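Local atomic coordinates of sialidase B (Streptococcus pneumoniae serotype 4, PDB entry 4XJW), a protein that removes terminal sialic acid from alpha-2,3-, alpha-2,6- and alpha-2,8-linked glycans as a pneumococcal family 33 glycosyl hydrolase. Residues K37-K42 against S166-S171; A48-S53 against F64-R69; E105-F110 against S183-S188; N14-I19 against K147-A152. The protein carries 1 engineered substitution. All blocks are in the same frame, centred on the assembly; numbering follows the deposited sequence.

Contact 1: residues K37-K42 against S166-S171; sequences KFKADK and SIDEIS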
loop_
_atom_site.group_PDB
_atom_site.type_symbol
_atom_site.label_atom_id
_atom_site.label_comp_id
_atom_site.label_asym_id
_atom_site.label_seq_id
_atom_site.Cartn_x
_atom_site.Cartn_y
_atom_site.Cartn_z
ATOM N N LYS A 37 1.980 19.093 -19.517
ATOM C CA LYS A 37 1.114 17.950 -19.769
ATOM C C LYS A 37 1.763 17.100 -20.848
ATOM O O LYS A 37 2.002 17.576 -21.965
ATOM C CB LYS A 37 -0.289 18.405 -20.166
ATOM C CG LYS A 37 -1.102 18.861 -18.961
ATOM C CD LYS A 37 -2.375 19.587 -19.349
ATOM C CE LYS A 37 -3.230 19.856 -18.114
ATOM N NZ LYS A 37 -3.655 18.580 -17.437
ATOM N N PHE A 38 2.087 15.852 -20.516
ATOM C CA PHE A 38 2.862 15.029 -21.439
ATOM C C PHE A 38 2.485 13.555 -21.401
ATOM O O PHE A 38 1.961 13.044 -20.399
ATOM C CB PHE A 38 4.365 15.185 -21.166
ATOM C CG PHE A 38 4.844 14.458 -19.933
ATOM C CD1 PHE A 38 4.762 15.058 -18.684
ATOM C CD2 PHE A 38 5.375 13.176 -20.027
ATOM C CE1 PHE A 38 5.205 14.393 -17.553
ATOM C CE2 PHE A 38 5.808 12.509 -18.899
ATOM C CZ PHE A 38 5.720 13.122 -17.660
ATOM N N LYS A 39 2.770 12.875 -22.504
ATOM C CA LYS A 39 2.527 11.452 -22.626
ATOM C C LYS A 39 3.836 10.771 -22.938
ATOM O O LYS A 39 4.671 11.315 -23.671
ATOM C CB LYS A 39 1.540 11.158 -23.752
ATOM C CG LYS A 39 0.202 11.862 -23.616
ATOM C CD LYS A 39 -0.655 11.629 -24.841
ATOM C CE LYS A 39 -2.043 12.204 -24.636
ATOM N NZ LYS A 39 -2.868 12.093 -25.866
ATOM N N ALA A 40 4.024 9.580 -22.380
ATOM C CA ALA A 40 5.191 8.766 -22.685
ATOM C C ALA A 40 4.846 7.314 -22.430
ATOM O O ALA A 40 5.012 6.814 -21.316
ATOM C CB ALA A 40 6.389 9.184 -21.826
ATOM N N ASP A 41 4.363 6.636 -23.463
ATOM C CA ASP A 41 3.963 5.246 -23.318
ATOM C C ASP A 41 5.024 4.285 -23.844
ATOM O O ASP A 41 4.912 3.070 -23.668
ATOM C CB ASP A 41 2.602 4.987 -23.970
ATOM C CG ASP A 41 2.589 5.293 -25.456
ATOM O OD1 ASP A 41 3.462 6.051 -25.922
ATOM O OD2 ASP A 41 1.685 4.781 -26.151
ATOM N N LYS A 42 6.053 4.835 -24.486
ATOM C CA LYS A 42 7.223 4.059 -24.893
ATOM C C LYS A 42 8.509 4.834 -24.607
ATOM O O LYS A 42 9.307 5.088 -25.518
ATOM C CB LYS A 42 7.155 3.706 -26.380
ATOM C CG LYS A 42 5.838 3.090 -26.820
ATOM C CD LYS A 42 5.978 2.371 -28.152
ATOM C CE LYS A 42 4.624 2.058 -28.769
ATOM N NZ LYS A 42 4.742 1.819 -30.239
ATOM N N SER A 166 5.385 12.809 -25.999
ATOM C CA SER A 166 4.847 14.047 -26.530
ATOM C C SER A 166 4.520 15.019 -25.414
ATOM O O SER A 166 4.107 14.619 -24.326
ATOM C CB SER A 166 3.605 13.795 -27.390
ATOM O OG SER A 166 2.534 13.288 -26.621
ATOM N N ILE A 167 4.724 16.298 -25.683
ATOM C CA ILE A 167 4.334 17.336 -24.747
ATOM C C ILE A 167 3.121 18.056 -25.322
ATOM O O ILE A 167 3.246 18.855 -26.251
ATOM C CB ILE A 167 5.481 18.314 -24.488
ATOM C CG1 ILE A 167 6.670 17.582 -23.875
ATOM C CG2 ILE A 167 5.033 19.462 -23.587
ATOM C CD1 ILE A 167 7.868 18.457 -23.677
ATOM N N ASP A 168 1.945 17.749 -24.793
ATOM C CA ASP A 168 0.724 18.327 -25.338
ATOM C C ASP A 168 0.565 19.802 -24.966
ATOM O O ASP A 168 0.045 20.591 -25.752
ATOM C CB ASP A 168 -0.503 17.507 -24.936
ATOM C CG ASP A 168 -0.779 16.365 -25.899
ATOM O OD1 ASP A 168 -0.348 16.460 -27.069
ATOM O OD2 ASP A 168 -1.427 15.378 -25.484
ATOM N N GLU A 169 1.025 20.164 -23.770
ATOM C CA GLU A 169 1.003 21.549 -23.299
ATOM C C GLU A 169 2.204 21.797 -22.390
ATOM O O GLU A 169 2.541 20.957 -21.553
ATOM C CB GLU A 169 -0.274 21.839 -22.510
ATOM C CG GLU A 169 -1.571 21.420 -23.193
ATOM C CD GLU A 169 -2.798 21.774 -22.381
ATOM O OE1 GLU A 169 -2.661 22.555 -21.415
ATOM O OE2 GLU A 169 -3.895 21.273 -22.710
ATOM N N ILE A 170 2.847 22.950 -22.544
ATOM C CA ILE A 170 3.872 23.365 -21.592
ATOM C C ILE A 170 3.802 24.870 -21.333
ATOM O O ILE A 170 3.728 25.669 -22.269
ATOM C CB ILE A 170 5.290 22.942 -22.028
ATOM C CG1 ILE A 170 6.316 23.408 -20.992
ATOM C CG2 ILE A 170 5.631 23.474 -23.420
ATOM C CD1 ILE A 170 7.714 22.952 -21.279
ATOM N N SER A 171 3.797 25.243 -20.054
ATOM C CA SER A 171 3.709 26.644 -19.652
ATOM C C SER A 171 4.811 26.967 -18.646
ATOM O O SER A 171 5.164 26.128 -17.821
ATOM C CB SER A 171 2.341 26.937 -19.031
ATOM O OG SER A 171 1.289 26.544 -19.886
HETATM O O HOH W 1 -1.764 13.810 -27.480
#
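Lys37 and Glu169 exchange backbone bonds at one end of this antiparallel pairing, Lys39 and Ser166 at the other. Lys37 N reaches Glu169 O at 2.8 Å, and Lys39 N gives Ser166 O a bond of 2.9 Å; Ser166 N returns one to Lys39 O. Between them the register slips by a residue. Lys37 O takes the amides of both Asp168 and Glu169, each weakly: the Asp168 bond is short but bent to 128° at the hydrogen, the Glu169 bond nearly straight but 3.3 Å from N to O. This is a classic beta bulge, set in the antiparallel sheet of the N-terminal, concanavalin-like domain, where strand 166-173 runs between 5-13 and 32-39.

Charged groups share the face of Lys37, Lys39 and Glu169. The extended chain of Lys39 crosses Asp168 obliquely, leaving NZ 3.6 Å from Asp168 OD2, a long salt bridge. A water bridges the pair, accepting from Lys39 NZ at 2.6 Å and donating to the same OD2. The chains of Lys37 and Glu169 run alongside each other in the same direction, with Lys37 CD 3.6 Å from Glu169 OE1; the lysine chain bends at its end (chi4 -62°), and NZ goes instead to Thr107 on strand 102-113.

Apolar contact falls on the other face, where Phe38 CB sits 4.3 Å from Ile167 CG1. The Phe38 ring leads away to Leu49 and Leu108.

Contact 2: residues A48-S53 against F64-R69; sequences ALFGLS and FSIFMR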
loop_
_atom_site.group_PDB
_atom_site.type_symbol
_atom_site.label_atom_id
_atom_site.label_comp_id
_atom_site.label_asym_id
_atom_site.label_seq_id
_atom_site.Cartn_x
_atom_site.Cartn_y
_atom_site.Cartn_z
ATOM N N ALA A 48 15.199 13.364 -20.967
ATOM C CA ALA A 48 14.837 14.701 -20.510
ATOM C C ALA A 48 13.589 15.182 -21.235
ATOM O O ALA A 48 13.484 15.056 -22.461
ATOM C CB ALA A 48 15.998 15.684 -20.732
ATOM N N LEU A 49 12.638 15.726 -20.482
ATOM C CA LEU A 49 11.449 16.299 -21.077
ATOM C C LEU A 49 11.683 17.776 -21.403
ATOM O O LEU A 49 11.221 18.281 -22.431
ATOM C CB LEU A 49 10.256 16.136 -20.131
ATOM C CG LEU A 49 9.898 14.676 -19.840
ATOM C CD1 LEU A 49 8.787 14.565 -18.808
ATOM C CD2 LEU A 49 9.519 13.941 -21.120
ATOM N N PHE A 50 12.419 18.454 -20.530
ATOM C CA PHE A 50 12.660 19.887 -20.639
ATOM C C PHE A 50 14.057 20.169 -20.139
ATOM O O PHE A 50 14.476 19.616 -19.119
ATOM C CB PHE A 50 11.623 20.656 -19.802
ATOM C CG PHE A 50 11.901 22.130 -19.673
ATOM C CD1 PHE A 50 11.482 23.020 -20.654
ATOM C CD2 PHE A 50 12.567 22.628 -18.559
ATOM C CE1 PHE A 50 11.731 24.382 -20.530
ATOM C CE2 PHE A 50 12.816 23.987 -18.426
ATOM C CZ PHE A 50 12.398 24.864 -19.414
ATOM N N GLY A 51 14.779 21.018 -20.867
ATOM C CA GLY A 51 16.121 21.413 -20.484
ATOM C C GLY A 51 16.367 22.901 -20.669
ATOM O O GLY A 51 15.872 23.522 -21.619
ATOM N N LEU A 52 17.103 23.479 -19.728
ATOM C CA LEU A 52 17.621 24.836 -19.845
ATOM C C LEU A 52 19.117 24.730 -19.621
ATOM O O LEU A 52 19.551 24.354 -18.528
ATOM C CB LEU A 52 17.042 25.740 -18.763
ATOM C CG LEU A 52 15.597 26.200 -18.876
ATOM C CD1 LEU A 52 15.183 26.875 -17.582
ATOM C CD2 LEU A 52 15.441 27.148 -20.052
ATOM N N SER A 53 19.927 25.051 -20.623
ATOM C CA SER A 53 21.351 24.804 -20.453
ATOM C C SER A 53 22.259 25.892 -20.991
ATOM O O SER A 53 21.898 26.626 -21.903
ATOM C CB SER A 53 21.737 23.493 -21.140
ATOM O OG SER A 53 21.611 23.622 -22.545
ATOM N N PHE A 64 19.688 22.937 -16.169
ATOM C CA PHE A 64 18.514 22.477 -15.452
ATOM C C PHE A 64 17.789 21.495 -16.350
ATOM O O PHE A 64 17.678 21.707 -17.560
ATOM C CB PHE A 64 17.597 23.648 -15.150
ATOM C CG PHE A 64 16.215 23.237 -14.701
ATOM C CD1 PHE A 64 16.030 22.636 -13.465
ATOM C CD2 PHE A 64 15.108 23.459 -15.511
ATOM C CE1 PHE A 64 14.765 22.264 -13.038
ATOM C CE2 PHE A 64 13.835 23.085 -15.096
ATOM C CZ PHE A 64 13.669 22.479 -13.863
ATOM N N SER A 65 17.285 20.418 -15.769
ATOM C CA SER A 65 16.517 19.471 -16.556
ATOM C C SER A 65 15.393 18.882 -15.729
ATOM O O SER A 65 15.522 18.744 -14.508
ATOM C CB SER A 65 17.412 18.349 -17.071
ATOM O OG SER A 65 17.767 17.465 -16.016
ATOM N N ILE A 66 14.278 18.591 -16.397
ATOM C CA ILE A 66 13.238 17.730 -15.849
ATOM C C ILE A 66 13.344 16.412 -16.611
ATOM O O ILE A 66 13.199 16.384 -17.835
ATOM C CB ILE A 66 11.836 18.340 -16.028
ATOM C CG1 ILE A 66 11.709 19.644 -15.242
ATOM C CG2 ILE A 66 10.768 17.343 -15.589
ATOM C CD1 ILE A 66 10.484 20.496 -15.644
ATOM N N PHE A 67 13.619 15.321 -15.903
ATOM C CA PHE A 67 13.812 14.030 -16.573
ATOM C C PHE A 67 12.880 12.950 -16.038
ATOM O O PHE A 67 12.260 13.109 -14.973
ATOM C CB PHE A 67 15.271 13.555 -16.466
ATOM C CG PHE A 67 15.693 13.192 -15.062
ATOM C CD1 PHE A 67 15.537 11.893 -14.587
ATOM C CD2 PHE A 67 16.236 14.155 -14.215
ATOM C CE1 PHE A 67 15.907 11.561 -13.292
ATOM C CE2 PHE A 67 16.623 13.830 -12.920
ATOM C CZ PHE A 67 16.449 12.523 -12.455
ATOM N N MET A 68 12.783 11.856 -16.789
ATOM C CA MET A 68 12.071 10.667 -16.342
ATOM C C MET A 68 12.856 9.418 -16.709
ATOM O O MET A 68 13.802 9.460 -17.512
ATOM C CB MET A 68 10.677 10.576 -16.960
ATOM C CG MET A 68 10.691 10.449 -18.477
ATOM S SD MET A 68 9.046 10.207 -19.186
ATOM C CE MET A 68 8.742 8.483 -18.817
ATOM N N ARG A 69 12.452 8.304 -16.120
ATOM C CA ARG A 69 13.042 7.005 -16.420
ATOM C C ARG A 69 11.939 6.052 -16.827
ATOM O O ARG A 69 10.764 6.280 -16.507
ATOM C CB ARG A 69 13.784 6.438 -15.205
ATOM C CG ARG A 69 15.009 7.229 -14.784
ATOM C CD ARG A 69 15.782 6.496 -13.692
ATOM N NE ARG A 69 16.929 7.268 -13.217
ATOM C CZ ARG A 69 18.149 7.212 -13.749
ATOM N NH1 ARG A 69 18.398 6.421 -14.786
ATOM N NH2 ARG A 69 19.124 7.962 -13.252
#
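Leu52 and Phe64 form a hydrogen-bonded antiparallel pair, as do Phe50 and Ile66, and the axes of 50-53 and 64-69 come within 4.7 Å, their N-to-C directions 168° apart. At the Leu49 end Ile66 O receives two amides: Leu49 N at 2.8 Å, nearly along the C=O axis, and Phe50 N in a weak bond of 3.5 Å. Leu49 and Phe50 thus both face Ile66 in a classic beta bulge, and the strand bends at Leu49.

The two phenylalanines meet at their edges: their rims touch and neither ring covers the other's face. Their planes stand at 66°, and Phe50 CE2 touches Phe64 CE2 at 3.6 Å. In both residues CG is anti to the backbone N, which starts the two rings off alike from the same face of the hairpin formed by strands 46-53 and 63-69.

Leu52 and Ile66 share that face. Leu52 CD1 lies 4.0 Å from Phe64 CD2, and Ile66 CD1 comes to 4.2 Å from Phe50 CD2. Beyond the hairpin, Ile66 rests on Val34 and the Phe64 ring meets Phe110, so the face packs against the other sheet of the N-terminal domain. Leu49, beside the bulge, sends CD2 to within 4.2 Å of Met68 SD.

Contact 3: residues E105-F110 against S183-S188; sequences ENTLVF and STIPLS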
loop_
_atom_site.group_PDB
_atom_site.type_symbol
_atom_site.label_atom_id
_atom_site.label_comp_id
_atom_site.label_asym_id
_atom_site.label_seq_id
_atom_site.Cartn_x
_atom_site.Cartn_y
_atom_site.Cartn_z
ATOM N N GLU A 105 -2.250 11.286 -20.220
ATOM C CA GLU A 105 -1.718 12.631 -20.129
ATOM C C GLU A 105 -1.345 12.912 -18.688
ATOM O O GLU A 105 -2.212 13.173 -17.860
ATOM C CB GLU A 105 -2.729 13.666 -20.618
ATOM C CG GLU A 105 -2.223 15.092 -20.422
ATOM C CD GLU A 105 -3.022 16.115 -21.204
ATOM O OE1 GLU A 105 -3.766 16.892 -20.576
ATOM O OE2 GLU A 105 -2.889 16.143 -22.447
ATOM N N ASN A 106 -0.053 12.831 -18.388
ATOM C CA ASN A 106 0.439 13.196 -17.067
ATOM C C ASN A 106 0.516 14.692 -16.916
ATOM O O ASN A 106 0.867 15.397 -17.867
ATOM C CB ASN A 106 1.838 12.636 -16.830
ATOM C CG ASN A 106 1.881 11.128 -16.879
ATOM O OD1 ASN A 106 1.539 10.448 -15.902
ATOM N ND2 ASN A 106 2.292 10.592 -18.018
ATOM N N THR A 107 0.193 15.177 -15.724
ATOM C CA THR A 107 0.247 16.607 -15.458
ATOM C C THR A 107 1.362 16.861 -14.460
ATOM O O THR A 107 1.265 16.478 -13.285
ATOM C CB THR A 107 -1.089 17.149 -14.899
ATOM O OG1 THR A 107 -2.157 16.834 -15.806
ATOM C CG2 THR A 107 -1.032 18.676 -14.710
ATOM N N LEU A 108 2.424 17.504 -14.930
ATOM C CA LEU A 108 3.594 17.750 -14.098
ATOM C C LEU A 108 3.649 19.234 -13.736
ATOM O O LEU A 108 3.466 20.088 -14.589
ATOM C CB LEU A 108 4.850 17.289 -14.837
ATOM C CG LEU A 108 6.198 17.500 -14.152
ATOM C CD1 LEU A 108 7.191 16.414 -14.556
ATOM C CD2 LEU A 108 6.786 18.882 -14.474
ATOM N N VAL A 109 3.879 19.534 -12.463
ATOM C CA VAL A 109 4.077 20.914 -12.023
ATOM C C VAL A 109 5.347 20.990 -11.184
ATOM O O VAL A 109 5.445 20.337 -10.141
ATOM C CB VAL A 109 2.907 21.412 -11.161
ATOM C CG1 VAL A 109 3.145 22.868 -10.730
ATOM C CG2 VAL A 109 1.601 21.297 -11.929
ATOM N N PHE A 110 6.312 21.797 -11.618
ATOM C CA PHE A 110 7.553 21.927 -10.871
ATOM C C PHE A 110 7.695 23.358 -10.398
ATOM O O PHE A 110 7.623 24.287 -11.201
ATOM C CB PHE A 110 8.759 21.538 -11.717
ATOM C CG PHE A 110 10.068 21.720 -10.997
ATOM C CD1 PHE A 110 10.408 20.885 -9.946
ATOM C CD2 PHE A 110 10.941 22.738 -11.363
ATOM C CE1 PHE A 110 11.607 21.046 -9.264
ATOM C CE2 PHE A 110 12.144 22.911 -10.693
ATOM C CZ PHE A 110 12.479 22.058 -9.642
ATOM N N SER A 183 -3.232 23.222 -6.863
ATOM C CA SER A 183 -4.401 22.345 -6.770
ATOM C C SER A 183 -5.534 22.735 -7.722
ATOM O O SER A 183 -6.475 21.963 -7.904
ATOM C CB SER A 183 -4.917 22.258 -5.330
ATOM O OG SER A 183 -5.550 23.462 -4.937
ATOM N N THR A 184 -5.443 23.914 -8.334
ATOM C CA THR A 184 -6.464 24.369 -9.282
ATOM C C THR A 184 -6.141 23.993 -10.725
ATOM O O THR A 184 -6.967 24.181 -11.619
ATOM C CB THR A 184 -6.646 25.900 -9.231
ATOM O OG1 THR A 184 -5.538 26.541 -9.880
ATOM C CG2 THR A 184 -6.756 26.377 -7.797
ATOM N N ILE A 185 -4.938 23.474 -10.962
ATOM C CA ILE A 185 -4.561 23.089 -12.313
ATOM C C ILE A 185 -5.318 21.827 -12.701
ATOM O O ILE A 185 -5.229 20.807 -12.012
ATOM C CB ILE A 185 -3.050 22.872 -12.450
ATOM C CG1 ILE A 185 -2.306 24.182 -12.178
ATOM C CG2 ILE A 185 -2.715 22.325 -13.835
ATOM C CD1 ILE A 185 -0.806 24.042 -12.067
ATOM N N PRO A 186 -6.084 21.893 -13.799
ATOM C CA PRO A 186 -6.904 20.735 -14.168
ATOM C C PRO A 186 -6.053 19.507 -14.500
ATOM O O PRO A 186 -5.013 19.628 -15.148
ATOM C CB PRO A 186 -7.703 21.223 -15.383
ATOM C CG PRO A 186 -7.051 22.495 -15.833
ATOM C CD PRO A 186 -6.317 23.064 -14.665
ATOM N N LEU A 187 -6.493 18.351 -14.014
ATOM C CA LEU A 187 -5.775 17.097 -14.197
ATOM C C LEU A 187 -6.470 16.204 -15.217
ATOM O O LEU A 187 -7.638 16.418 -15.553
ATOM C CB LEU A 187 -5.663 16.358 -12.861
ATOM C CG LEU A 187 -4.989 17.126 -11.722
ATOM C CD1 LEU A 187 -5.132 16.396 -10.414
ATOM C CD2 LEU A 187 -3.504 17.344 -12.022
ATOM N N SER A 188 -5.755 15.188 -15.688
ATOM C CA SER A 188 -6.325 14.207 -16.605
ATOM C C SER A 188 -5.975 12.822 -16.091
ATOM O O SER A 188 -5.512 11.969 -16.850
ATOM C CB SER A 188 -5.758 14.400 -18.012
ATOM O OG SER A 188 -5.943 15.733 -18.462
HETATM O O HOH W 2 -3.143 14.188 -15.335
HETATM O O HOH W 3 -5.009 10.960 -19.536
#
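Val109 and Ile185 meet tip to tip, Val109 CG2 against Ile185 CD1 at 3.7 Å. Ile185 CG1 is anti to its own carbonyl carbon (chi1 -63°), and CD1 continues from it to the valine. Next along the strand, Thr107 is touched by two side chains: Leu187 crosses it at about a right angle, bringing CD2 to 3.8 Å from Thr107 CB, while Ile185 CG2 lies 4.1 Å from Thr107 CG2. At the far end Glu105 OE1 is 3.2 Å from Ser188 OG, though another acceptor within reach of that proton leaves the bond unsettled.

No direct backbone bond joins the two segments; water does that work. One molecule accepts from Ser188 N at 2.8 Å and lies within hydrogen-bonding distance of Glu105 O and Thr107 OG1. A second accepts from Glu105 N and donates to Ser188 O at 2.9 Å. The arrangement is a connecting segment laid along a sheet: residues 183-188, just after helix 179-182, run roughly antiparallel to strand 102-113 of the N-terminal domain without joining it as a strand.

Lys37, on the neighbouring strand 32-39, lies behind this first shell. Its NZ hydrogen-bonds both Thr107 OG1 and Pro186 O, gripping strand and connection together, while its charge is only weakly paired, at longer range, with Glu105 OE1.

Contact 4: residues N14-I19 against K147-A152; sequences NKSIDI and KATLGA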
loop_
_atom_site.group_PDB
_atom_site.type_symbol
_atom_site.label_atom_id
_atom_site.label_comp_id
_atom_site.label_asym_id
_atom_site.label_seq_id
_atom_site.Cartn_x
_atom_site.Cartn_y
_atom_site.Cartn_z
ATOM N N ASN A 14 12.909 11.237 -30.459
ATOM C CA ASN A 14 14.366 11.188 -30.352
ATOM C C ASN A 14 15.053 12.304 -31.126
ATOM O O ASN A 14 15.990 12.070 -31.889
ATOM C CB ASN A 14 14.895 9.805 -30.734
ATOM C CG ASN A 14 14.401 8.723 -29.792
ATOM O OD1 ASN A 14 14.802 8.672 -28.630
ATOM N ND2 ASN A 14 13.517 7.864 -30.283
ATOM N N LYS A 15 14.554 13.519 -30.932
ATOM C CA LYS A 15 15.107 14.699 -31.578
ATOM C C LYS A 15 14.698 15.945 -30.814
ATOM O O LYS A 15 13.509 16.226 -30.667
ATOM C CB LYS A 15 14.618 14.787 -33.026
ATOM C CG LYS A 15 15.066 16.038 -33.764
ATOM C CD LYS A 15 14.546 16.019 -35.189
ATOM C CE LYS A 15 15.126 17.156 -36.005
ATOM N NZ LYS A 15 14.813 16.970 -37.451
ATOM N N SER A 16 15.690 16.685 -30.329
ATOM C CA SER A 16 15.442 17.870 -29.526
ATOM C C SER A 16 14.671 18.924 -30.311
ATOM O O SER A 16 14.804 19.033 -31.533
ATOM C CB SER A 16 16.756 18.465 -29.026
ATOM O OG SER A 16 17.532 18.955 -30.097
ATOM N N ILE A 17 13.854 19.687 -29.597
ATOM C CA ILE A 17 13.155 20.830 -30.159
ATOM C C ILE A 17 13.642 22.074 -29.422
ATOM O O ILE A 17 13.551 22.140 -28.196
ATOM C CB ILE A 17 11.635 20.671 -30.002
ATOM C CG1 ILE A 17 11.149 19.458 -30.801
ATOM C CG2 ILE A 17 10.905 21.944 -30.430
ATOM C CD1 ILE A 17 9.752 18.988 -30.454
ATOM N N ASP A 18 14.189 23.035 -30.168
ATOM C CA ASP A 18 14.705 24.278 -29.608
ATOM C C ASP A 18 13.555 25.258 -29.431
ATOM O O ASP A 18 12.826 25.536 -30.385
ATOM C CB ASP A 18 15.745 24.884 -30.566
ATOM C CG ASP A 18 16.608 25.953 -29.907
ATOM O OD1 ASP A 18 16.328 26.318 -28.750
ATOM O OD2 ASP A 18 17.569 26.434 -30.553
ATOM N N ILE A 19 13.379 25.766 -28.212
ATOM C CA ILE A 19 12.388 26.810 -27.947
ATOM C C ILE A 19 13.049 28.047 -27.331
ATOM O O ILE A 19 12.403 28.843 -26.641
ATOM C CB ILE A 19 11.226 26.302 -27.041
ATOM C CG1 ILE A 19 11.766 25.813 -25.689
ATOM C CG2 ILE A 19 10.448 25.192 -27.733
ATOM C CD1 ILE A 19 10.681 25.308 -24.742
ATOM N N LYS A 147 20.222 28.100 -23.996
ATOM C CA LYS A 147 19.370 27.172 -24.733
ATOM C C LYS A 147 18.213 26.684 -23.880
ATOM O O LYS A 147 18.408 26.339 -22.713
ATOM C CB LYS A 147 20.165 25.953 -25.174
ATOM C CG LYS A 147 21.128 26.195 -26.306
ATOM C CD LYS A 147 20.396 26.423 -27.610
ATOM C CE LYS A 147 21.365 26.355 -28.782
ATOM N NZ LYS A 147 20.668 26.593 -30.073
ATOM N N ALA A 148 17.018 26.662 -24.469
ATOM C CA ALA A 148 15.851 26.022 -23.862
ATOM C C ALA A 148 15.406 24.909 -24.802
ATOM O O ALA A 148 15.249 25.133 -26.006
ATOM C CB ALA A 148 14.736 27.030 -23.645
ATOM N N THR A 149 15.212 23.709 -24.267
ATOM C CA THR A 149 15.048 22.535 -25.106
ATOM C C THR A 149 13.904 21.645 -24.637
ATOM O O THR A 149 13.686 21.485 -23.433
ATOM C CB THR A 149 16.340 21.707 -25.107
ATOM O OG1 THR A 149 17.456 22.574 -25.336
ATOM C CG2 THR A 149 16.310 20.634 -26.190
ATOM N N LEU A 150 13.169 21.077 -25.591
ATOM C CA LEU A 150 12.222 20.004 -25.286
ATOM C C LEU A 150 12.743 18.662 -25.792
ATOM O O LEU A 150 13.272 18.572 -26.902
ATOM C CB LEU A 150 10.864 20.293 -25.916
ATOM C CG LEU A 150 10.230 21.612 -25.514
ATOM C CD1 LEU A 150 8.929 21.815 -26.274
ATOM C CD2 LEU A 150 9.994 21.639 -24.002
ATOM N N GLY A 151 12.591 17.615 -24.984
ATOM C CA GLY A 151 12.959 16.274 -25.400
ATOM C C GLY A 151 14.450 15.960 -25.436
ATOM O O GLY A 151 14.844 14.954 -26.029
ATOM N N ALA A 152 15.262 16.813 -24.808
ATOM C CA ALA A 152 16.708 16.631 -24.690
ATOM C C ALA A 152 17.307 17.733 -23.825
ATOM O O ALA A 152 16.620 18.700 -23.488
ATOM C CB ALA A 152 17.373 16.648 -26.066
HETATM O O HOH W 4 13.232 13.870 -28.352
#
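Ile19 and Leu150 cross at about a right angle, with the end of the isoleucine against the branch point of the leucine: Ile19 CD1 is 3.8 Å from Leu150 CG. Ile19 CG1 stands between its backbone N and carbonyl carbon (chi1 60°), a crowded position that also brings CG1 to 3.8 Å from Ala148 CB. Ile17 meets Leu150 closer to the backbone, CB to CB, both on one face of the sheet.

Asp18 and Lys147 likewise cross at about a right angle, but as charged groups. Lys147 bends at chi2 (-71°), and its NZ comes to 3.1 Å from Asp18 OD2 in a salt bridge, approaching from above the carboxylate plane, 38° out of it. The other carboxylate oxygen, OD1, is bound by Ser20 OG, so each oxygen of the group has a partner.

Strand 17-18 is the outermost strand of an antiparallel six-stranded sheet in the concanavalin-like domain, and it pairs with 147-150, which pairs on its other edge with strand 46-53. Ile17 and Leu150 are a hydrogen-bonded pair, Leu150 N to Ile17 O being 2.8 Å, and Ile19 N extends the pairing to Ala148 O.

Beyond the strand, Ser16 presents its CB to two methyl groups, Ala152 CB at 3.5 Å and Thr149 CG2 at 3.6 Å, while its OG bonds to Glu159. A water accepts from Lys15 N and sits 3.0 Å from Gly151 O.

From the N terminus, residues 14-19 open contact 4, which waits until 147-152 to close. Residues 37-42 follow and open contact 1, closed by 166-171 after contact 4 is complete, so these two cross. Contact 2 is a short hairpin lying within both of those loops. Contact 3 opens at 105-110 and is last to close, at 183-188, crossing contacts 1 and 4. Contacts 2 and 4 share one sheet, joined by Gly51 O and Thr149 N; contacts 1 and 3 meet in the other, through Phe38 O and Asn106 N. Between the sheets, Ile170 packs on Phe50, Ile167 on Leu150 and Ile66 on Leu108.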